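Local coordinates for glycinin A3B4 subunit (Glycine max, PDB 2D5F), which serves as a seed storage protein of the 11S globulin family, probably a nitrogen reserve for the germinating seedling, and assembles into hexamers, at residues A43-S48 with I144-T149. Sequence-based numbering, arbitrary orientation.
Sequences AGVTVS and ISLLDT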
loop_
_atom_site.group_PDB
_atom_site.type_symbol
_atom_site.label_atom_id
_atom_site.label_comp_id
_atom_site.label_asym_id
_atom_site.label_seq_id
_atom_site.Cartn_x
_atom_site.Cartn_y
_atom_site.Cartn_z
ATOM N N ALA B 43 14.166 -4.203 25.616
ATOM C CA ALA B 43 13.279 -4.840 24.645
ATOM C C ALA B 43 11.963 -4.091 24.452
ATOM O O ALA B 43 11.295 -4.255 23.433
ATOM C CB ALA B 43 13.004 -6.274 25.066
ATOM N N GLY B 44 11.597 -3.269 25.430
ATOM C CA GLY B 44 10.365 -2.504 25.332
ATOM C C GLY B 44 9.128 -3.376 25.444
ATOM O O GLY B 44 8.139 -3.168 24.733
ATOM N N VAL B 45 9.179 -4.352 26.347
ATOM C CA VAL B 45 8.066 -5.274 26.553
ATOM C C VAL B 45 8.131 -5.837 27.968
ATOM O O VAL B 45 9.064 -5.562 28.724
ATOM C CB VAL B 45 8.159 -6.509 25.617
ATOM C CG1 VAL B 45 8.285 -6.089 24.155
ATOM C CG2 VAL B 45 9.366 -7.372 26.030
ATOM N N THR B 46 7.118 -6.615 28.320
ATOM C CA THR B 46 7.102 -7.317 29.592
ATOM C C THR B 46 6.324 -8.594 29.320
ATOM O O THR B 46 5.730 -8.742 28.249
ATOM C CB THR B 46 6.477 -6.510 30.757
ATOM O OG1 THR B 46 6.837 -7.148 31.989
ATOM C CG2 THR B 46 4.971 -6.457 30.668
ATOM N N VAL B 47 6.340 -9.526 30.265
ATOM C CA VAL B 47 5.665 -10.796 30.067
ATOM C C VAL B 47 4.771 -11.167 31.239
ATOM O O VAL B 47 5.054 -10.829 32.388
ATOM C CB VAL B 47 6.701 -11.929 29.838
ATOM C CG1 VAL B 47 5.993 -13.251 29.578
ATOM C CG2 VAL B 47 7.616 -11.568 28.666
ATOM N N SER B 48 3.694 -11.878 30.932
ATOM C CA SER B 48 2.734 -12.312 31.935
ATOM C C SER B 48 2.344 -13.770 31.693
ATOM O O SER B 48 1.975 -14.143 30.583
ATOM C CB SER B 48 1.498 -11.419 31.861
ATOM O OG SER B 48 0.445 -11.926 32.654
ATOM N N ILE B 144 1.547 -17.967 28.110
ATOM C CA ILE B 144 2.575 -16.953 28.323
ATOM C C ILE B 144 2.332 -15.807 27.352
ATOM O O ILE B 144 2.381 -15.986 26.134
ATOM C CB ILE B 144 4.005 -17.520 28.110
ATOM C CG1 ILE B 144 4.442 -18.339 29.335
ATOM C CG2 ILE B 144 4.996 -16.381 27.914
ATOM C CD1 ILE B 144 3.647 -19.599 29.559
ATOM N N SER B 145 2.083 -14.626 27.901
ATOM C CA SER B 145 1.794 -13.466 27.084
ATOM C C SER B 145 2.903 -12.432 26.975
ATOM O O SER B 145 3.454 -11.982 27.975
ATOM C CB SER B 145 0.527 -12.778 27.598
ATOM O OG SER B 145 0.272 -11.601 26.855
ATOM N N LEU B 146 3.227 -12.067 25.740
ATOM C CA LEU B 146 4.219 -11.039 25.485
ATOM C C LEU B 146 3.405 -9.747 25.402
ATOM O O LEU B 146 2.572 -9.592 24.501
ATOM C CB LEU B 146 4.937 -11.299 24.151
ATOM C CG LEU B 146 6.142 -10.415 23.777
ATOM C CD1 LEU B 146 5.705 -8.967 23.492
ATOM C CD2 LEU B 146 7.163 -10.454 24.907
ATOM N N LEU B 147 3.613 -8.852 26.365
ATOM C CA LEU B 147 2.916 -7.568 26.401
ATOM C C LEU B 147 3.800 -6.540 25.688
ATOM O O LEU B 147 4.762 -6.031 26.257
ATOM C CB LEU B 147 2.656 -7.125 27.851
ATOM C CG LEU B 147 1.515 -7.770 28.664
ATOM C CD1 LEU B 147 1.679 -9.265 28.732
ATOM C CD2 LEU B 147 1.505 -7.188 30.074
ATOM N N ASP B 148 3.471 -6.251 24.435
ATOM C CA ASP B 148 4.246 -5.312 23.633
ATOM C C ASP B 148 3.964 -3.853 24.013
ATOM O O ASP B 148 3.412 -3.092 23.221
ATOM C CB ASP B 148 3.942 -5.566 22.151
ATOM C CG ASP B 148 4.860 -4.794 21.214
ATOM O OD1 ASP B 148 5.994 -4.450 21.617
ATOM O OD2 ASP B 148 4.447 -4.544 20.064
ATOM N N THR B 149 4.367 -3.475 25.225
ATOM C CA THR B 149 4.159 -2.124 25.748
ATOM C C THR B 149 4.783 -0.999 24.917
ATOM O O THR B 149 4.245 0.103 24.870
ATOM C CB THR B 149 4.713 -1.984 27.186
ATOM O OG1 THR B 149 6.054 -2.488 27.230
ATOM C CG2 THR B 149 3.850 -2.749 28.182
#
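Thr46 and Ser48 face Leu147 and Ser145 as two hydrogen-bonded pairs of an antiparallel sheet, joining the start of strand 46-52 to the end of strand 141-147, whose short axes run at 153°. Each pair exchanges two backbone bonds; the shortest, Ser145 N to Ser48 O, is 2.7 Å and nearly straight at 171°. Leu147 O accepts Thr46 N at 3.2 Å, and Thr149 N approaches it from the opposite face of the carbonyl plane, closing an inverse gamma turn centred on Asp148. Gly44, whose positive phi is easy without a side chain, leads out of helix 38-43.

Between the bonded pairs, beta-branched Val47 sits opposite Leu146 and crosses it at about a right angle, Val47 CG2 lying 3.9 Å from Leu146 CD2. Val47 CG1, anti to the backbone N (chi1 -178°), instead reaches Ile144 CG2 at 3.7 Å. Leu146 CD1 meets Val45 CG1, while Leu146 CD2 reaches Val45 CG2. On the face of Thr46 and Ser48, the Thr46 methyl CG2 lies beside Leu147 CD2, 3.6 Å away, and Leu147 CD1 rests on Ser48 CB. Ser145 OG bonds to Gln67 on the neighbouring strand 67-73.

The backbones of the bonded pairs are thus satisfied across the contact, those of Val47 and Leu146 by Trp33 and Met68, while valine, isoleucine and leucine branches fill one face, where Val47 also touches Leu421 of the second cupin region. The Ser145 side chain lies about 6 Å from a bound carbonate, whose pocket includes Arg50 and Ala143 of these strands, so this pairing within the cupin barrel probably helps position that wall.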